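Long-range contacts in KLTH0A00704p (Lachancea thermotolerans, PDB 4J2G), which belongs to the Atg13 family of autophagy proteins and, through the HORMA domain of this chain, probably helps recruit PI 3-kinase: residues Val90-Leu95 against Gly203-Asp208; Leu129-Ile134 against Lys216-Leu221; Glu243-Thr248 against Val261-Asp266. The protein carries 1 engineered substitution. One frame throughout, in Å; residues are numbered along the deposited sequence.

Contact 1 (Val90-Leu95 against Gly203-Asp208); sequences VIETYL and GTRILD
Strands 89-96 and 201-208 pair antiparallel at one border of the five-stranded HORMA sheet, where Y94 lies over G203. Y94 has CG between the backbone N and the carbonyl carbon (chi1 53°), and its ring covers the glycine, the centroid 4.0 Å from G203 CA in a CH-pi contact. Glycine suits the place, since a CB there would run into Y94 OH. The ring also reaches R205, its CE1 3.5 Å from NH2; an alanine in place of Y94 would probably bare G203 and leave that guanidinium freer to move. R205 makes a long salt bridge with E92, NE to OE1 3.8 Å, by charge alone because the oxygen lies well out of the guanidinium plane; its stronger partner is E126, and E92 has its own in R218. On the same face V90 CB meets L207 CB at 4.0 Å. On the opposite face I91 and I206 lie side by side, CG1 to CG1 4.1 Å, both touching helix 18-39, and I206 helix 70-78 as well. Backbone bonds such as E92 N to R205 O (2.9 Å) complete the ladder of an antiparallel sheet with helices packed on one face, as in the HORMA fold.

Contact 2 (Leu129-Ile134 against Lys216-Leu221); sequences LERWLI and KGRIGL. With SO4 (sulfate ion), chain C.
R131 runs straight as far as CD and turns off at NE (chi3 -80°), whereas R218 places CG between its backbone N and carbonyl carbon (chi1 70°) and then stays extended as far as NE; their guanidinium groups meet. The two side chains cross at about a right angle, and R218 NH2 comes to the guanidinium edge of R131, 3.1 Å from NH2. Both atoms are donors, so this is a meeting of like charges, which the carboxylates and the sulfate probably offset. E92 bridges the pair, one carboxylate oxygen to each arginine, and E126 also binds R218. A sulfate adds to this: its O4 takes a bond from R131 NH2 at 2.7 Å and another from the backbone N of L221 at 2.9 Å, while R131 NH1 reaches O1 at 3.1 Å. S222 N binds the ion too, and at G220 a CB would collide with it. The sulfate probably came from the crystallisation liquor, yet R131 with the backbone N-H groups of L221 and S222, and R218 nearby, is consistent with a site for an anionic group such as phosphate. Beside the sulfate, apolar L221 packs on the strand, CD2 3.7 Å from L129 C and CD1 3.9 Å from R131 NH1. On the other side of the strand E130 OE1 accepts W132 NE1 at 3.1 Å, in the plane of the indole but from above the carboxylate, and is also bonded to T93 OG1. L129 and E130 both face T93 in a classic beta bulge. Thus loop 216-221 lies against the first half of strand 126-136, itself between strands 89-96 and 255-264, while W132 packs on helix 158-177.

Contact 3 (Glu243-Thr248 against Val261-Asp266); sequences EQRKIT and VSYRKD
E243 and R245 pack against the side chain of Y263 in the tightly packed half of this antiparallel hairpin. E243 CB lies over one face of the ring, 3.9 Å from its centroid in a CH-pi contact, while R245 CG sits at the ring edge, in its plane. The guanidinium of R245 folds back so that Y263 OH stands 3.3 Å above its plane, over its centre, with the two planes 87° apart; the hydroxyl packs there without a hydrogen bond. R245 NH2 also forms a salt bridge with E243 OE2 at 3.3 Å, so glutamate and arginine, two residues apart on the same side of the strand, offer aliphatic stems to the aromatic ring and pair their charges beyond it. Backbone bonds join E243 with Y263 and R245 with V261 in both directions, R245 N to V261 O being 2.9 Å.

The other face is looser. Q244 and S262, polar residues suited to a partly exposed surface, approach only to 4.0 Å between CG and OG. R245 is itself solvent-exposed, and beside E243 the end is loose too: K265 crosses it obliquely, NZ 4.2 Å from OE1, beyond a salt bridge, and bonded to the carbonyl of A240 instead. Strand 242-252 is an outermost strand of the sheet; inward, V261 and Y263 touch W132 and E130 of strand 126-136, and I247 continues the packing onto helix 158-177.

All three contacts reach one five-stranded antiparallel sheet, ordered 201-208, 89-96, 126-136, 255-264, 242-252. Contact 1 joins the first two strands and contact 3 the last two, their centres about 15 Å apart; contact 2, where a loop meets the middle strand, centres about 7 Å from the former and 12 Å from the latter. Contacts 1 and 2 alternate along the chain and share the E92-R218 salt bridge, whereas contact 3, a local hairpin, follows both. R131 N to S262 O and G220 O to R264 NH2 tie contact 2 to contact 3. Distant parts of the sequence are thereby woven into a single HORMA sheet, with the sulfate site beside its central strand.

Contact 1 (Val90-Leu95 against Gly203-Asp208)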
loop_
_atom_site.group_PDB
_atom_site.type_symbol
_atom_site.label_atom_id
_atom_site.label_comp_id
_atom_site.label_asym_id
_atom_site.label_seq_id
_atom_site.Cartn_x
_atom_site.Cartn_y
_atom_site.Cartn_z
ATOM N N VAL A 90 -3.510 4.424 6.268
ATOM C CA VAL A 90 -2.914 4.504 4.961
ATOM C C VAL A 90 -1.519 3.917 4.955
ATOM O O VAL A 90 -0.730 4.167 5.848
ATOM C CB VAL A 90 -2.986 5.941 4.438
ATOM C CG1 VAL A 90 -2.167 6.169 3.116
ATOM C CG2 VAL A 90 -4.453 6.202 4.195
ATOM N N ILE A 91 -1.248 3.045 3.977
ATOM C CA ILE A 91 0.096 2.463 3.821
ATOM C C ILE A 91 0.649 2.741 2.417
ATOM O O ILE A 91 0.000 2.438 1.451
ATOM C CB ILE A 91 0.115 0.977 4.103
ATOM C CG1 ILE A 91 -0.286 0.743 5.578
ATOM C CG2 ILE A 91 1.526 0.383 3.928
ATOM C CD1 ILE A 91 -0.455 -0.717 5.920
ATOM N N GLU A 92 1.830 3.334 2.332
ATOM C CA GLU A 92 2.453 3.562 1.018
ATOM C C GLU A 92 3.620 2.576 0.858
ATOM O O GLU A 92 4.333 2.342 1.786
ATOM C CB GLU A 92 2.961 4.957 0.967
ATOM C CG GLU A 92 1.833 6.007 0.912
ATOM C CD GLU A 92 2.411 7.424 0.583
ATOM O OE1 GLU A 92 3.589 7.689 0.908
ATOM O OE2 GLU A 92 1.703 8.235 -0.019
ATOM N N THR A 93 3.763 1.960 -0.314
ATOM C CA THR A 93 4.837 1.024 -0.595
ATOM C C THR A 93 5.569 1.708 -1.719
ATOM O O THR A 93 4.954 2.150 -2.687
ATOM C CB THR A 93 4.317 -0.332 -1.067
ATOM O OG1 THR A 93 3.640 -0.997 0.028
ATOM C CG2 THR A 93 5.491 -1.269 -1.525
ATOM N N TYR A 94 6.885 1.818 -1.589
ATOM C CA TYR A 94 7.641 2.538 -2.634
ATOM C C TYR A 94 8.965 1.876 -2.935
ATOM O O TYR A 94 9.452 1.100 -2.141
ATOM C CB TYR A 94 7.862 4.004 -2.227
ATOM C CG TYR A 94 8.487 4.095 -0.846
ATOM C CD1 TYR A 94 7.701 4.243 0.289
ATOM C CD2 TYR A 94 9.848 3.993 -0.681
ATOM C CE1 TYR A 94 8.261 4.265 1.547
ATOM C CE2 TYR A 94 10.415 4.055 0.576
ATOM C CZ TYR A 94 9.614 4.216 1.682
ATOM O OH TYR A 94 10.200 4.248 2.937
ATOM N N LEU A 95 9.568 2.260 -4.061
ATOM C CA LEU A 95 10.906 1.866 -4.371
ATOM C C LEU A 95 11.806 2.984 -3.915
ATOM O O LEU A 95 11.739 4.098 -4.451
ATOM C CB LEU A 95 11.045 1.599 -5.856
ATOM C CG LEU A 95 12.377 1.088 -6.379
ATOM C CD1 LEU A 95 12.763 -0.236 -5.716
ATOM C CD2 LEU A 95 12.258 0.943 -7.877
ATOM N N GLY A 203 10.338 -0.002 0.616
ATOM C CA GLY A 203 10.058 0.609 1.909
ATOM C C GLY A 203 8.523 0.738 1.997
ATOM O O GLY A 203 7.834 0.603 0.991
ATOM N N THR A 204 7.997 0.926 3.201
ATOM C CA THR A 204 6.612 1.253 3.440
ATOM C C THR A 204 6.590 2.277 4.513
ATOM O O THR A 204 7.555 2.416 5.214
ATOM C CB THR A 204 5.813 0.060 4.007
ATOM O OG1 THR A 204 6.518 -0.468 5.121
ATOM C CG2 THR A 204 5.723 -1.011 2.946
ATOM N N ARG A 205 5.444 2.915 4.685
ATOM C CA ARG A 205 5.262 4.052 5.540
ATOM C C ARG A 205 3.785 3.950 5.831
ATOM O O ARG A 205 2.986 3.707 4.931
ATOM C CB ARG A 205 5.539 5.327 4.717
ATOM C CG ARG A 205 5.093 6.622 5.299
ATOM C CD ARG A 205 5.473 7.829 4.411
ATOM N NE ARG A 205 6.425 7.442 3.381
ATOM C CZ ARG A 205 7.574 8.067 3.178
ATOM N NH1 ARG A 205 7.893 9.103 3.952
ATOM N NH2 ARG A 205 8.395 7.690 2.203
ATOM N N ILE A 206 3.444 4.124 7.088
ATOM C CA ILE A 206 2.095 4.140 7.553
ATOM C C ILE A 206 1.771 5.563 7.829
ATOM O O ILE A 206 2.590 6.269 8.324
ATOM C CB ILE A 206 2.011 3.359 8.855
ATOM C CG1 ILE A 206 2.285 1.885 8.551
ATOM C CG2 ILE A 206 0.690 3.633 9.514
ATOM C CD1 ILE A 206 2.530 0.973 9.758
ATOM N N LEU A 207 0.570 5.979 7.464
ATOM C CA LEU A 207 0.093 7.347 7.562
ATOM C C LEU A 207 -1.341 7.332 8.107
ATOM O O LEU A 207 -2.152 6.378 7.840
ATOM C CB LEU A 207 -0.018 7.998 6.210
ATOM C CG LEU A 207 1.322 8.153 5.466
ATOM C CD1 LEU A 207 1.122 8.639 4.040
ATOM C CD2 LEU A 207 2.224 9.081 6.254
ATOM N N ASP A 208 -1.659 8.375 8.879
ATOM C CA ASP A 208 -3.055 8.653 9.276
ATOM C C ASP A 208 -3.732 9.269 8.049
ATOM O O ASP A 208 -3.358 10.334 7.572
ATOM C CB ASP A 208 -3.071 9.586 10.465
ATOM C CG ASP A 208 -4.481 9.977 10.920
ATOM O OD1 ASP A 208 -5.436 10.062 10.091
ATOM O OD2 ASP A 208 -4.599 10.220 12.151
#

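Contact 2 (Leu129-Ile134 against Lys216-Leu221)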
loop_
_atom_site.group_PDB
_atom_site.type_symbol
_atom_site.label_atom_id
_atom_site.label_comp_id
_atom_site.label_asym_id
_atom_site.label_seq_id
_atom_site.Cartn_x
_atom_site.Cartn_y
_atom_site.Cartn_z
ATOM N N LEU A 129 4.539 2.641 -5.331
ATOM C CA LEU A 129 4.117 1.461 -6.011
ATOM C C LEU A 129 2.688 1.020 -5.596
ATOM O O LEU A 129 1.971 0.452 -6.404
ATOM C CB LEU A 129 5.122 0.324 -5.665
ATOM C CG LEU A 129 6.615 0.512 -5.999
ATOM C CD1 LEU A 129 7.480 -0.568 -5.422
ATOM C CD2 LEU A 129 6.821 0.634 -7.495
ATOM N N GLU A 130 2.338 1.195 -4.330
ATOM C CA GLU A 130 1.047 0.748 -3.835
ATOM C C GLU A 130 0.585 1.724 -2.797
ATOM O O GLU A 130 1.408 2.265 -2.032
ATOM C CB GLU A 130 1.126 -0.586 -3.082
ATOM C CG GLU A 130 1.787 -1.735 -3.813
ATOM C CD GLU A 130 1.974 -2.995 -2.893
ATOM O OE1 GLU A 130 2.223 -2.917 -1.617
ATOM O OE2 GLU A 130 1.902 -4.084 -3.488
ATOM N N ARG A 131 -0.724 1.900 -2.710
ATOM C CA ARG A 131 -1.238 2.649 -1.549
ATOM C C ARG A 131 -2.466 1.958 -1.006
ATOM O O ARG A 131 -3.447 1.839 -1.713
ATOM C CB ARG A 131 -1.542 4.094 -1.881
ATOM C CG ARG A 131 -1.892 4.962 -0.660
ATOM C CD ARG A 131 -2.190 6.410 -1.128
ATOM N NE ARG A 131 -0.962 7.181 -1.382
ATOM C CZ ARG A 131 -0.668 7.822 -2.521
ATOM N NH1 ARG A 131 -1.489 7.812 -3.557
ATOM N NH2 ARG A 131 0.464 8.515 -2.611
ATOM N N TRP A 132 -2.382 1.536 0.249
ATOM C CA TRP A 132 -3.456 0.744 0.913
ATOM C C TRP A 132 -4.215 1.699 1.793
ATOM O O TRP A 132 -3.658 2.673 2.314
ATOM C CB TRP A 132 -2.830 -0.315 1.832
ATOM C CG TRP A 132 -2.051 -1.366 1.147
ATOM C CD1 TRP A 132 -0.721 -1.273 0.695
ATOM C CD2 TRP A 132 -2.484 -2.682 0.842
ATOM N NE1 TRP A 132 -0.366 -2.442 0.098
ATOM C CE2 TRP A 132 -1.393 -3.344 0.215
ATOM C CE3 TRP A 132 -3.703 -3.382 1.031
ATOM C CZ2 TRP A 132 -1.459 -4.677 -0.220
ATOM C CZ3 TRP A 132 -3.773 -4.677 0.605
ATOM C CH2 TRP A 132 -2.649 -5.329 -0.040
ATOM N N LEU A 133 -5.478 1.412 1.988
ATOM C CA LEU A 133 -6.323 2.208 2.866
ATOM C C LEU A 133 -7.178 1.172 3.622
ATOM O O LEU A 133 -7.823 0.356 2.990
ATOM C CB LEU A 133 -7.302 2.978 2.016
ATOM C CG LEU A 133 -8.393 3.709 2.815
ATOM C CD1 LEU A 133 -7.836 4.754 3.807
ATOM C CD2 LEU A 133 -9.486 4.319 1.945
ATOM N N ILE A 134 -7.159 1.232 4.941
ATOM C CA ILE A 134 -7.964 0.366 5.836
ATOM C C ILE A 134 -8.708 1.376 6.695
ATOM O O ILE A 134 -8.123 2.420 7.142
ATOM C CB ILE A 134 -7.042 -0.473 6.723
ATOM C CG1 ILE A 134 -6.062 -1.266 5.824
ATOM C CG2 ILE A 134 -7.853 -1.398 7.650
ATOM C CD1 ILE A 134 -4.823 -1.723 6.564
ATOM N N LYS A 216 7.274 16.305 -2.062
ATOM C CA LYS A 216 7.921 17.204 -3.009
ATOM C C LYS A 216 8.491 16.503 -4.249
ATOM O O LYS A 216 8.051 16.768 -5.381
ATOM C CB LYS A 216 8.988 18.079 -2.312
ATOM C CG LYS A 216 8.583 18.581 -0.926
ATOM C CD LYS A 216 9.531 19.640 -0.376
ATOM C CE LYS A 216 9.305 19.847 1.118
ATOM N NZ LYS A 216 9.977 21.077 1.626
ATOM N N GLY A 217 9.451 15.611 -4.037
ATOM C CA GLY A 217 10.304 15.163 -5.143
ATOM C C GLY A 217 10.441 13.658 -5.234
ATOM O O GLY A 217 11.574 13.109 -5.238
ATOM N N ARG A 218 9.283 13.001 -5.304
ATOM C CA ARG A 218 9.197 11.547 -5.514
ATOM C C ARG A 218 8.460 11.309 -6.856
ATOM O O ARG A 218 7.922 12.232 -7.407
ATOM C CB ARG A 218 8.481 10.869 -4.316
ATOM C CG ARG A 218 6.966 11.164 -4.212
ATOM C CD ARG A 218 6.386 10.218 -3.153
ATOM N NE ARG A 218 4.950 10.361 -2.872
ATOM C CZ ARG A 218 4.310 9.829 -1.807
ATOM N NH1 ARG A 218 4.953 9.134 -0.900
ATOM N NH2 ARG A 218 3.020 10.047 -1.609
ATOM N N ILE A 219 8.449 10.092 -7.392
ATOM C CA ILE A 219 7.550 9.759 -8.492
ATOM C C ILE A 219 6.272 9.183 -7.873
ATOM O O ILE A 219 6.265 8.032 -7.370
ATOM C CB ILE A 219 8.153 8.688 -9.434
ATOM C CG1 ILE A 219 9.493 9.109 -10.039
ATOM C CG2 ILE A 219 7.175 8.279 -10.528
ATOM C CD1 ILE A 219 9.400 10.163 -11.109
ATOM N N GLY A 220 5.188 9.952 -7.936
ATOM C CA GLY A 220 3.891 9.597 -7.385
ATOM C C GLY A 220 3.190 8.448 -8.143
ATOM O O GLY A 220 3.516 8.150 -9.289
ATOM N N LEU A 221 2.222 7.800 -7.501
ATOM C CA LEU A 221 1.331 6.884 -8.240
ATOM C C LEU A 221 0.745 7.490 -9.519
ATOM O O LEU A 221 0.535 6.763 -10.491
ATOM C CB LEU A 221 0.191 6.406 -7.335
ATOM C CG LEU A 221 0.485 5.215 -6.425
ATOM C CD1 LEU A 221 -0.853 4.750 -5.902
ATOM C CD2 LEU A 221 1.275 4.060 -7.103
HETATM S S SO4 C . 0.325 10.246 -5.770
HETATM O O1 SO4 C . -1.089 10.270 -5.459
HETATM O O2 SO4 C . 0.331 10.349 -7.235
HETATM O O3 SO4 C . 1.216 11.317 -5.267
HETATM O O4 SO4 C . 0.874 9.006 -5.186
#

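Contact 3 (Glu243-Thr248 against Val261-Asp266)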
loop_
_atom_site.group_PDB
_atom_site.type_symbol
_atom_site.label_atom_id
_atom_site.label_comp_id
_atom_site.label_asym_id
_atom_site.label_seq_id
_atom_site.Cartn_x
_atom_site.Cartn_y
_atom_site.Cartn_z
ATOM N N GLU A 243 -4.187 0.116 -10.910
ATOM C CA GLU A 243 -5.299 -0.831 -10.802
ATOM C C GLU A 243 -5.756 -0.746 -9.332
ATOM O O GLU A 243 -5.013 -0.242 -8.501
ATOM C CB GLU A 243 -4.780 -2.209 -11.076
ATOM C CG GLU A 243 -5.832 -3.272 -11.178
ATOM C CD GLU A 243 -6.138 -3.669 -12.615
ATOM O OE1 GLU A 243 -5.172 -3.758 -13.426
ATOM O OE2 GLU A 243 -7.343 -3.904 -12.929
ATOM N N GLN A 244 -6.945 -1.254 -9.007
ATOM C CA GLN A 244 -7.462 -1.179 -7.670
ATOM C C GLN A 244 -8.049 -2.494 -7.319
ATOM O O GLN A 244 -8.698 -3.053 -8.157
ATOM C CB GLN A 244 -8.602 -0.152 -7.542
ATOM C CG GLN A 244 -9.049 0.017 -6.041
ATOM C CD GLN A 244 -10.214 0.974 -5.898
ATOM O OE1 GLN A 244 -11.298 0.722 -6.469
ATOM N NE2 GLN A 244 -10.024 2.077 -5.117
ATOM N N ARG A 245 -7.858 -2.954 -6.080
ATOM C CA ARG A 245 -8.550 -4.177 -5.536
ATOM C C ARG A 245 -9.226 -3.778 -4.266
ATOM O O ARG A 245 -8.677 -2.945 -3.533
ATOM C CB ARG A 245 -7.581 -5.367 -5.194
ATOM C CG ARG A 245 -6.987 -6.004 -6.415
ATOM C CD ARG A 245 -8.065 -6.726 -7.208
ATOM N NE ARG A 245 -8.017 -6.303 -8.618
ATOM C CZ ARG A 245 -7.300 -6.907 -9.568
ATOM N NH1 ARG A 245 -6.571 -7.987 -9.275
ATOM N NH2 ARG A 245 -7.304 -6.432 -10.810
ATOM N N LYS A 246 -10.387 -4.381 -3.956
ATOM C CA LYS A 246 -11.089 -4.029 -2.730
ATOM C C LYS A 246 -11.590 -5.328 -2.138
ATOM O O LYS A 246 -12.053 -6.178 -2.843
ATOM C CB LYS A 246 -12.320 -3.247 -3.017
ATOM C CG LYS A 246 -12.237 -1.876 -3.568
ATOM C CD LYS A 246 -13.693 -1.461 -3.574
ATOM C CE LYS A 246 -13.940 -0.107 -4.171
ATOM N NZ LYS A 246 -14.851 -0.420 -5.283
ATOM N N ILE A 247 -11.499 -5.465 -0.837
ATOM C CA ILE A 247 -12.004 -6.630 -0.155
ATOM C C ILE A 247 -13.485 -6.366 0.137
ATOM O O ILE A 247 -13.916 -5.201 0.244
ATOM C CB ILE A 247 -11.097 -6.924 1.052
ATOM C CG1 ILE A 247 -9.634 -6.742 0.567
ATOM C CG2 ILE A 247 -11.250 -8.346 1.512
ATOM C CD1 ILE A 247 -8.548 -7.500 1.321
ATOM N N THR A 248 -14.278 -7.437 0.143
ATOM C CA THR A 248 -15.700 -7.375 0.515
ATOM C C THR A 248 -15.741 -6.786 1.900
ATOM O O THR A 248 -14.947 -7.177 2.755
ATOM C CB THR A 248 -16.318 -8.784 0.606
ATOM O OG1 THR A 248 -15.921 -9.557 -0.543
ATOM C CG2 THR A 248 -17.854 -8.700 0.712
ATOM N N VAL A 261 -6.705 -1.256 -2.116
ATOM C CA VAL A 261 -5.325 -0.954 -2.489
ATOM C C VAL A 261 -5.375 -0.510 -3.937
ATOM O O VAL A 261 -6.039 -1.119 -4.742
ATOM C CB VAL A 261 -4.316 -2.150 -2.284
ATOM C CG1 VAL A 261 -4.707 -3.336 -3.138
ATOM C CG2 VAL A 261 -2.869 -1.714 -2.663
ATOM N N SER A 262 -4.698 0.581 -4.227
ATOM C CA SER A 262 -4.381 1.030 -5.596
ATOM C C SER A 262 -2.909 0.814 -5.819
ATOM O O SER A 262 -2.111 1.168 -4.951
ATOM C CB SER A 262 -4.632 2.513 -5.693
ATOM O OG SER A 262 -6.044 2.686 -5.688
ATOM N N TYR A 263 -2.554 0.250 -6.979
ATOM C CA TYR A 263 -1.189 -0.091 -7.277
ATOM C C TYR A 263 -0.784 0.131 -8.748
ATOM O O TYR A 263 -1.560 -0.046 -9.644
ATOM C CB TYR A 263 -0.882 -1.512 -6.842
ATOM C CG TYR A 263 -1.775 -2.542 -7.492
ATOM C CD1 TYR A 263 -3.012 -2.891 -6.901
ATOM C CD2 TYR A 263 -1.397 -3.187 -8.635
ATOM C CE1 TYR A 263 -3.842 -3.837 -7.483
ATOM C CE2 TYR A 263 -2.211 -4.172 -9.237
ATOM C CZ TYR A 263 -3.420 -4.505 -8.637
ATOM O OH TYR A 263 -4.227 -5.432 -9.248
ATOM N N ARG A 264 0.447 0.563 -8.970
ATOM C CA ARG A 264 1.026 0.602 -10.302
ATOM C C ARG A 264 1.078 -0.823 -10.901
ATOM O O ARG A 264 1.701 -1.709 -10.322
ATOM C CB ARG A 264 2.440 1.206 -10.113
ATOM C CG ARG A 264 3.107 1.594 -11.401
ATOM C CD ARG A 264 4.553 2.101 -11.152
ATOM N NE ARG A 264 4.569 3.300 -10.333
ATOM C CZ ARG A 264 4.241 4.539 -10.751
ATOM N NH1 ARG A 264 3.848 4.791 -11.978
ATOM N NH2 ARG A 264 4.310 5.549 -9.906
ATOM N N LYS A 265 0.361 -1.059 -12.011
ATOM C CA LYS A 265 0.401 -2.322 -12.792
ATOM C C LYS A 265 1.769 -2.860 -13.174
ATOM O O LYS A 265 1.985 -4.058 -13.186
ATOM C CB LYS A 265 -0.383 -2.175 -14.111
ATOM C CG LYS A 265 -1.913 -1.994 -13.972
ATOM C CD LYS A 265 -2.497 -1.474 -15.285
ATOM C CE LYS A 265 -3.957 -1.813 -15.398
ATOM N NZ LYS A 265 -4.483 -1.135 -16.607
ATOM N N ASP A 266 2.697 -1.975 -13.536
ATOM C CA ASP A 266 4.004 -2.436 -13.923
ATOM C C ASP A 266 5.082 -2.115 -12.855
ATOM O O ASP A 266 5.257 -0.952 -12.463
ATOM C CB ASP A 266 4.339 -1.681 -15.207
ATOM C CG ASP A 266 3.319 -1.894 -16.267
ATOM O OD1 ASP A 266 3.571 -2.833 -17.070
ATOM O OD2 ASP A 266 2.303 -1.128 -16.318
#